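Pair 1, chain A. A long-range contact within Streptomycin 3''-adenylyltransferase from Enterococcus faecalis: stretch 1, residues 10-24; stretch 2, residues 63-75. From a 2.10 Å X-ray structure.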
# COMPACT_ATOMS: atom_id res chain seq x y z
N GLU A 10 13.44 15.24 5.89
CA GLU A 10 14.63 14.69 5.24
C GLU A 10 14.32 13.33 4.61
O GLU A 10 14.89 12.99 3.57
CB GLU A 10 15.79 14.55 6.24
CG GLU A 10 16.44 15.83 6.74
CD GLU A 10 17.23 15.60 8.04
OE1 GLU A 10 16.69 14.97 8.98
OE2 GLU A 10 18.40 16.03 8.12
N GLN A 11 13.46 12.53 5.25
CA GLN A 11 13.04 11.26 4.66
C GLN A 11 12.56 11.47 3.23
O GLN A 11 13.09 10.88 2.29
CB GLN A 11 11.93 10.62 5.50
CG GLN A 11 12.42 9.87 6.72
CD GLN A 11 11.46 8.81 7.16
OE1 GLN A 11 10.50 9.10 7.90
NE2 GLN A 11 11.69 7.56 6.72
N ILE A 12 11.58 12.36 3.06
CA ILE A 12 11.03 12.61 1.73
C ILE A 12 12.09 13.18 0.81
O ILE A 12 12.17 12.81 -0.37
CB ILE A 12 9.81 13.53 1.82
CG1 ILE A 12 8.75 12.91 2.72
CG2 ILE A 12 9.24 13.78 0.44
CD1 ILE A 12 7.52 13.77 2.88
N ASN A 13 12.92 14.09 1.32
CA ASN A 13 13.87 14.77 0.45
C ASN A 13 14.96 13.81 -0.04
O ASN A 13 15.38 13.89 -1.20
CB ASN A 13 14.50 15.95 1.18
CG ASN A 13 15.03 16.99 0.24
OD1 ASN A 13 16.24 17.18 0.13
ND2 ASN A 13 14.12 17.67 -0.46
N LYS A 14 15.44 12.93 0.84
CA LYS A 14 16.43 11.95 0.42
C LYS A 14 15.87 11.00 -0.63
O LYS A 14 16.57 10.61 -1.56
CB LYS A 14 16.94 11.16 1.63
CG LYS A 14 18.32 11.57 2.11
CD LYS A 14 18.44 11.55 3.62
CE LYS A 14 19.71 12.22 4.12
NZ LYS A 14 20.95 11.56 3.54
N VAL A 15 14.59 10.64 -0.51
CA VAL A 15 13.97 9.77 -1.52
C VAL A 15 13.96 10.47 -2.87
O VAL A 15 14.25 9.86 -3.91
CB VAL A 15 12.55 9.36 -1.09
CG1 VAL A 15 11.82 8.66 -2.25
CG2 VAL A 15 12.60 8.46 0.15
N LYS A 16 13.62 11.76 -2.89
CA LYS A 16 13.57 12.51 -4.15
C LYS A 16 14.93 12.55 -4.82
O LYS A 16 15.04 12.40 -6.04
CB LYS A 16 13.07 13.93 -3.90
CG LYS A 16 11.73 14.03 -3.19
CD LYS A 16 11.50 15.44 -2.62
CE LYS A 16 11.79 16.52 -3.65
NZ LYS A 16 11.49 17.89 -3.10
N LYS A 17 15.98 12.76 -4.03
CA LYS A 17 17.31 12.90 -4.62
C LYS A 17 17.87 11.55 -5.04
O LYS A 17 18.53 11.45 -6.08
CB LYS A 17 18.23 13.60 -3.62
CG LYS A 17 17.79 15.06 -3.35
CD LYS A 17 18.49 15.66 -2.14
CE LYS A 17 18.30 17.17 -2.08
NZ LYS A 17 18.88 17.86 -3.27
N ILE A 18 17.59 10.50 -4.26
CA ILE A 18 17.97 9.16 -4.70
C ILE A 18 17.42 8.90 -6.09
O ILE A 18 18.15 8.56 -7.02
CB ILE A 18 17.47 8.10 -3.70
CG1 ILE A 18 18.31 8.14 -2.42
CG2 ILE A 18 17.53 6.70 -4.33
CD1 ILE A 18 17.56 7.63 -1.21
N LEU A 19 16.10 9.06 -6.25
CA LEU A 19 15.48 8.72 -7.52
C LEU A 19 16.06 9.55 -8.65
O LEU A 19 16.24 9.05 -9.77
CB LEU A 19 13.97 8.91 -7.43
CG LEU A 19 13.24 7.94 -6.49
CD1 LEU A 19 11.96 8.59 -5.99
CD2 LEU A 19 12.96 6.62 -7.20
N ARG A 20 16.36 10.82 -8.37
CA ARG A 20 16.88 11.71 -9.39
C ARG A 20 18.33 11.38 -9.73
O ARG A 20 18.69 11.27 -10.91
CB ARG A 20 16.76 13.15 -8.91
CG ARG A 20 15.44 13.78 -9.26
CD ARG A 20 15.64 14.76 -10.39
NE ARG A 20 15.71 16.12 -9.89
CZ ARG A 20 16.30 17.12 -10.52
NH1 ARG A 20 16.90 16.92 -11.69
NH2 ARG A 20 16.29 18.33 -9.99
N LYS A 21 19.16 11.21 -8.71
CA LYS A 21 20.58 10.95 -8.97
C LYS A 21 20.77 9.67 -9.77
O LYS A 21 21.62 9.61 -10.66
CB LYS A 21 21.34 10.88 -7.64
CG LYS A 21 22.82 10.53 -7.81
CD LYS A 21 23.54 10.51 -6.47
CE LYS A 21 25.06 10.55 -6.65
NZ LYS A 21 25.51 9.78 -7.84
N HIS A 22 19.98 8.63 -9.47
CA HIS A 22 20.24 7.30 -10.00
C HIS A 22 19.37 6.94 -11.20
O HIS A 22 19.83 6.23 -12.10
CB HIS A 22 20.04 6.26 -8.90
CG HIS A 22 21.03 6.37 -7.79
ND1 HIS A 22 22.30 5.84 -7.86
CD2 HIS A 22 20.94 6.96 -6.57
CE1 HIS A 22 22.95 6.10 -6.74
NE2 HIS A 22 22.14 6.77 -5.94
N LEU A 23 18.11 7.38 -11.23
CA LEU A 23 17.29 7.13 -12.41
C LEU A 23 17.55 8.15 -13.51
O LEU A 23 17.15 7.91 -14.66
CB LEU A 23 15.82 7.13 -12.02
CG LEU A 23 15.43 6.11 -10.95
CD1 LEU A 23 13.92 6.16 -10.72
CD2 LEU A 23 15.86 4.70 -11.35
N LYS A 24 18.19 9.27 -13.18
CA LYS A 24 18.62 10.30 -14.14
C LYS A 24 17.44 10.61 -15.08
O LYS A 24 16.35 10.91 -14.59
CB LYS A 24 19.90 9.83 -14.82
CG LYS A 24 21.09 9.68 -13.89
CD LYS A 24 22.01 8.54 -14.33
CE LYS A 24 22.98 8.13 -13.22
NZ LYS A 24 23.15 6.65 -13.12
N GLU A 63 19.09 -2.71 -7.35
CA GLU A 63 19.91 -2.94 -6.17
C GLU A 63 20.35 -1.62 -5.54
O GLU A 63 20.35 -1.47 -4.31
CB GLU A 63 21.13 -3.78 -6.55
CG GLU A 63 21.93 -4.30 -5.36
CD GLU A 63 23.12 -5.14 -5.80
OE1 GLU A 63 22.95 -5.98 -6.71
OE2 GLU A 63 24.22 -4.97 -5.23
N ILE A 64 20.72 -0.64 -6.37
CA ILE A 64 21.09 0.67 -5.85
C ILE A 64 19.93 1.27 -5.06
O ILE A 64 20.09 1.69 -3.91
CB ILE A 64 21.51 1.61 -6.99
CG1 ILE A 64 22.63 1.01 -7.83
CG2 ILE A 64 21.93 2.96 -6.43
CD1 ILE A 64 22.93 1.81 -9.09
N LEU A 65 18.74 1.30 -5.67
CA LEU A 65 17.57 1.84 -4.99
C LEU A 65 17.36 1.15 -3.66
O LEU A 65 17.14 1.81 -2.63
CB LEU A 65 16.33 1.68 -5.88
CG LEU A 65 16.30 2.50 -7.17
CD1 LEU A 65 14.94 2.34 -7.83
CD2 LEU A 65 16.59 3.98 -6.90
N ILE A 66 17.42 -0.18 -3.65
CA ILE A 66 17.26 -0.89 -2.38
C ILE A 66 18.35 -0.47 -1.41
O ILE A 66 18.09 -0.26 -0.21
CB ILE A 66 17.27 -2.41 -2.60
CG1 ILE A 66 16.08 -2.86 -3.44
CG2 ILE A 66 17.27 -3.10 -1.24
CD1 ILE A 66 16.25 -4.27 -4.01
N GLN A 67 19.58 -0.37 -1.89
CA GLN A 67 20.69 -0.04 -1.01
C GLN A 67 20.53 1.36 -0.44
O GLN A 67 20.73 1.58 0.75
CB GLN A 67 22.01 -0.14 -1.77
CG GLN A 67 22.74 -1.47 -1.64
CD GLN A 67 24.09 -1.45 -2.35
OE1 GLN A 67 24.74 -0.41 -2.44
NE2 GLN A 67 24.50 -2.60 -2.88
N LYS A 68 20.16 2.32 -1.29
CA LYS A 68 20.08 3.71 -0.86
C LYS A 68 18.80 4.00 -0.09
O LYS A 68 18.80 4.89 0.76
CB LYS A 68 20.20 4.63 -2.08
CG LYS A 68 21.61 4.70 -2.69
CD LYS A 68 22.68 4.82 -1.61
CE LYS A 68 24.08 4.72 -2.17
NZ LYS A 68 24.58 6.05 -2.60
N ILE A 69 17.72 3.27 -0.36
CA ILE A 69 16.50 3.56 0.39
C ILE A 69 16.55 2.92 1.78
O ILE A 69 15.99 3.47 2.74
CB ILE A 69 15.26 3.09 -0.38
CG1 ILE A 69 15.10 3.91 -1.66
CG2 ILE A 69 14.03 3.23 0.51
CD1 ILE A 69 13.86 3.57 -2.45
N ARG A 70 17.21 1.78 1.91
CA ARG A 70 17.11 1.02 3.16
C ARG A 70 17.56 1.81 4.38
O ARG A 70 16.89 1.69 5.42
CB ARG A 70 17.93 -0.27 3.02
CG ARG A 70 18.23 -0.96 4.34
CD ARG A 70 18.72 -2.39 4.12
NE ARG A 70 19.69 -2.46 3.04
CZ ARG A 70 19.85 -3.50 2.23
NH1 ARG A 70 19.09 -4.57 2.37
NH2 ARG A 70 20.76 -3.46 1.27
N PRO A 71 18.64 2.59 4.35
CA PRO A 71 19.09 3.26 5.58
C PRO A 71 18.14 4.33 6.07
O PRO A 71 18.18 4.68 7.26
CB PRO A 71 20.45 3.87 5.20
CG PRO A 71 20.75 3.37 3.79
CD PRO A 71 19.45 2.98 3.18
N ILE A 72 17.30 4.88 5.20
CA ILE A 72 16.47 6.03 5.54
C ILE A 72 15.02 5.64 5.76
O ILE A 72 14.17 6.51 5.92
CB ILE A 72 16.59 7.12 4.48
CG1 ILE A 72 16.14 6.61 3.12
CG2 ILE A 72 18.03 7.60 4.37
CD1 ILE A 72 15.75 7.72 2.16
N SER A 73 14.71 4.35 5.76
CA SER A 73 13.36 3.88 6.00
C SER A 73 13.31 3.19 7.36
O SER A 73 14.28 2.55 7.77
CB SER A 73 12.91 2.91 4.90
OG SER A 73 11.82 2.10 5.31
N LYS A 74 12.16 3.29 8.02
CA LYS A 74 11.96 2.59 9.28
C LYS A 74 12.11 1.08 9.06
O LYS A 74 11.74 0.55 8.01
CB LYS A 74 10.58 2.89 9.84
CG LYS A 74 10.30 2.28 11.21
CD LYS A 74 8.80 2.27 11.50
CE LYS A 74 8.49 1.80 12.93
NZ LYS A 74 8.01 2.91 13.81
N LYS A 75 12.65 0.40 10.06
CA LYS A 75 12.69 -1.06 10.08
C LYS A 75 11.66 -1.58 11.08
O LYS A 75 11.44 -0.96 12.13
CB LYS A 75 14.08 -1.58 10.43
CG LYS A 75 15.00 -1.69 9.22
CD LYS A 75 15.73 -0.37 8.98
CE LYS A 75 16.43 -0.35 7.63
NZ LYS A 75 15.46 -0.19 6.52

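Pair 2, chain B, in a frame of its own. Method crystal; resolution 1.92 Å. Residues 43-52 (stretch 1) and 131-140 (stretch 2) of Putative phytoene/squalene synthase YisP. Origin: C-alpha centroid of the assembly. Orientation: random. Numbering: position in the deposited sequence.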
# COMPACT_ATOMS: atom_id res chain seq x y z
N ALA B 43 5.58 3.57 15.22
CA ALA B 43 4.13 3.39 15.25
C ALA B 43 3.67 2.90 13.88
O ALA B 43 2.83 2.01 13.78
CB ALA B 43 3.45 4.72 15.59
N SER B 44 4.24 3.47 12.82
CA SER B 44 3.88 3.07 11.47
C SER B 44 4.27 1.62 11.22
O SER B 44 3.54 0.88 10.56
CB SER B 44 4.57 3.97 10.44
OG SER B 44 4.06 5.29 10.52
N TRP B 45 5.43 1.21 11.74
CA TRP B 45 5.87 -0.17 11.57
C TRP B 45 4.82 -1.09 12.18
O TRP B 45 4.44 -2.10 11.59
CB TRP B 45 7.20 -0.42 12.28
CG TRP B 45 8.39 0.31 11.74
CD1 TRP B 45 8.51 0.92 10.53
CD2 TRP B 45 9.66 0.46 12.39
NE1 TRP B 45 9.78 1.45 10.39
CE2 TRP B 45 10.50 1.18 11.52
CE3 TRP B 45 10.16 0.05 13.64
CZ2 TRP B 45 11.82 1.50 11.85
CZ3 TRP B 45 11.47 0.37 13.97
CH2 TRP B 45 12.29 1.09 13.08
N ALA B 46 4.36 -0.74 13.38
CA ALA B 46 3.36 -1.54 14.08
C ALA B 46 2.09 -1.68 13.26
O ALA B 46 1.54 -2.78 13.11
CB ALA B 46 3.04 -0.90 15.45
N VAL B 47 1.61 -0.56 12.72
CA VAL B 47 0.39 -0.56 11.91
C VAL B 47 0.53 -1.44 10.67
O VAL B 47 -0.33 -2.27 10.40
CB VAL B 47 0.01 0.87 11.48
CG1 VAL B 47 -1.12 0.83 10.44
CG2 VAL B 47 -0.44 1.68 12.70
N LEU B 48 1.62 -1.26 9.93
CA LEU B 48 1.82 -2.06 8.72
C LEU B 48 2.15 -3.53 9.03
O LEU B 48 1.82 -4.42 8.25
CB LEU B 48 2.91 -1.45 7.84
CG LEU B 48 2.58 -0.06 7.26
CD1 LEU B 48 3.62 0.30 6.22
CD2 LEU B 48 1.20 -0.08 6.64
N SER B 49 2.80 -3.78 10.16
CA SER B 49 3.11 -5.15 10.56
C SER B 49 1.77 -5.85 10.79
O SER B 49 1.58 -7.00 10.39
CB SER B 49 3.94 -5.18 11.84
OG SER B 49 5.28 -4.76 11.60
N PHE B 50 0.86 -5.13 11.44
CA PHE B 50 -0.48 -5.64 11.71
C PHE B 50 -1.14 -6.02 10.39
O PHE B 50 -1.70 -7.10 10.26
CB PHE B 50 -1.33 -4.57 12.41
CG PHE B 50 -2.80 -4.86 12.38
CD1 PHE B 50 -3.37 -5.76 13.27
CD2 PHE B 50 -3.62 -4.25 11.43
CE1 PHE B 50 -4.73 -6.05 13.22
CE2 PHE B 50 -4.98 -4.53 11.36
CZ PHE B 50 -5.54 -5.44 12.26
N CYS B 51 -1.06 -5.11 9.42
CA CYS B 51 -1.64 -5.35 8.10
C CYS B 51 -1.05 -6.61 7.46
O CYS B 51 -1.79 -7.47 6.99
CB CYS B 51 -1.41 -4.13 7.20
SG CYS B 51 -2.40 -2.68 7.66
N HIS B 52 0.28 -6.70 7.43
CA HIS B 52 0.95 -7.86 6.85
C HIS B 52 0.49 -9.14 7.55
O HIS B 52 0.10 -10.10 6.89
CB HIS B 52 2.46 -7.73 6.98
CG HIS B 52 3.21 -8.92 6.46
ND1 HIS B 52 3.26 -9.24 5.12
CD2 HIS B 52 3.93 -9.88 7.10
CE1 HIS B 52 3.97 -10.34 4.96
NE2 HIS B 52 4.39 -10.75 6.15
N ALA B 131 -8.00 1.64 3.91
CA ALA B 131 -8.15 1.47 5.35
C ALA B 131 -6.81 1.68 6.03
O ALA B 131 -6.72 2.31 7.07
CB ALA B 131 -8.68 0.07 5.66
N ALA B 132 -5.75 1.13 5.43
CA ALA B 132 -4.41 1.28 5.98
C ALA B 132 -4.05 2.77 6.02
O ALA B 132 -3.42 3.25 6.96
CB ALA B 132 -3.40 0.51 5.14
N GLY B 133 -4.46 3.49 4.98
CA GLY B 133 -4.18 4.91 4.93
C GLY B 133 -4.85 5.62 6.10
O GLY B 133 -4.27 6.51 6.72
N LEU B 134 -6.09 5.23 6.40
CA LEU B 134 -6.81 5.83 7.51
C LEU B 134 -6.16 5.41 8.83
O LEU B 134 -6.10 6.19 9.77
CB LEU B 134 -8.29 5.41 7.49
CG LEU B 134 -9.22 6.19 8.41
CD1 LEU B 134 -9.14 7.68 8.09
CD2 LEU B 134 -10.66 5.69 8.23
N MET B 135 -5.68 4.17 8.90
CA MET B 135 -5.02 3.69 10.12
C MET B 135 -3.85 4.61 10.47
O MET B 135 -3.65 4.97 11.62
CB MET B 135 -4.44 2.29 9.90
CG MET B 135 -5.42 1.16 9.72
SD MET B 135 -4.48 -0.34 9.35
CE MET B 135 -5.66 -1.22 8.27
N LEU B 136 -3.09 4.97 9.44
CA LEU B 136 -1.91 5.82 9.59
C LEU B 136 -2.13 7.31 9.75
O LEU B 136 -1.23 8.02 10.20
CB LEU B 136 -0.98 5.60 8.39
CG LEU B 136 -0.41 4.20 8.18
CD1 LEU B 136 0.34 4.16 6.85
CD2 LEU B 136 0.52 3.82 9.33
N LEU B 137 -3.31 7.80 9.36
CA LEU B 137 -3.59 9.24 9.42
C LEU B 137 -3.17 9.95 10.71
O LEU B 137 -2.49 10.98 10.66
CB LEU B 137 -5.08 9.50 9.16
CG LEU B 137 -5.51 10.96 9.06
CD1 LEU B 137 -4.71 11.67 7.97
CD2 LEU B 137 -7.00 11.05 8.77
N PRO B 138 -3.58 9.43 11.88
CA PRO B 138 -3.21 10.08 13.15
C PRO B 138 -1.70 10.13 13.39
O PRO B 138 -1.22 10.96 14.16
CB PRO B 138 -3.93 9.22 14.19
CG PRO B 138 -5.11 8.69 13.44
CD PRO B 138 -4.50 8.31 12.12
N ILE B 139 -0.97 9.24 12.74
CA ILE B 139 0.48 9.20 12.87
C ILE B 139 1.12 10.23 11.94
O ILE B 139 2.11 10.88 12.30
CB ILE B 139 1.01 7.78 12.53
CG1 ILE B 139 0.47 6.77 13.55
CG2 ILE B 139 2.54 7.78 12.51
CD1 ILE B 139 0.79 5.32 13.23
N LEU B 140 0.55 10.40 10.76
CA LEU B 140 1.07 11.33 9.77
C LEU B 140 0.76 12.79 10.10
O LEU B 140 1.49 13.70 9.70
CB LEU B 140 0.49 10.99 8.39
CG LEU B 140 0.74 9.55 7.94
CD1 LEU B 140 0.01 9.26 6.62
CD2 LEU B 140 2.24 9.33 7.80

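Both pairs set two helical segments side by side, running in nearly opposite directions: the axes make 156° in pair 1 and 167° in pair 2, with closest approaches of 10.5 and 10.1 Å. Fourteen central residues superpose to 0.6 Å, so the two contacts offer the same backbone frame to different side chains.

A close match is I18(A) with V47(B). Each points its CA-to-CB bond toward the partner stretch and reaches several residues there. In pair 1, I18(A) CD1 lies 3.8 Å from I72(A) CD1, and I18(A) CG2 lies 3.9 Å from L65(A) CD2. In pair 2 the shorter valine likewise uses both methyls: V47(B) CG1 sits 3.6 Å from L136(B) CD2, and V47(B) CG2 sits 3.9 Å from I139(B) CD1. The partner isoleucines, I72(A) and I139(B), also coincide, each following a matched proline, P71(A) or P138(B). Their chi1 values differ, p in I72(A) and m in I139(B), yet their side-chain centres fall 1.1 Å apart after superposition. I139(B) CD1 also packs 3.6 Å from A43(B) CB; at the matching position, the CB of the lysine K14(A) lies 3.7 Å from I72(A) CD1, while the end of that lysine leads away. A long polar chain can thus supply its first carbon to an apolar contact.

V15(A) and S44(B) show how similar shapes can stand in for one another. V15(A) CG2 lies 3.8 Å from I72(A) CD1, and S44(B) OG lies 3.5 Å from I139(B) CG2, the serine hydroxyl being satisfied by a hydrogen bond elsewhere in the structure.

The solutions diverge clearly at H22(A) and C51(B). The H22(A) imidazole receives I64(A) over one face, I64(A) CG2 standing 3.5 Å from the ring centroid in a CH-pi contact, and H22(A) NE2 lies 3.9 Å from K68(A) CG. The compact cysteine instead places C51(B) SG 3.6 Å from M135(B) SD, the methionine occupying the K68(A) position, and 4.2 Å from A132(B) CB, at the L65(A) position.

In pair 1, Q11(A), outside the matched positions, makes a polar tie: Q11(A) NE2 donates to I72(A) O at 2.8 Å. The rule to read here is that the shared frame leaves a branched aliphatic residue, I18(A) or V47(B), facing the partner stretch, while one flanking position holds either a ring with a methyl over its face or a sulfur against a sulfur.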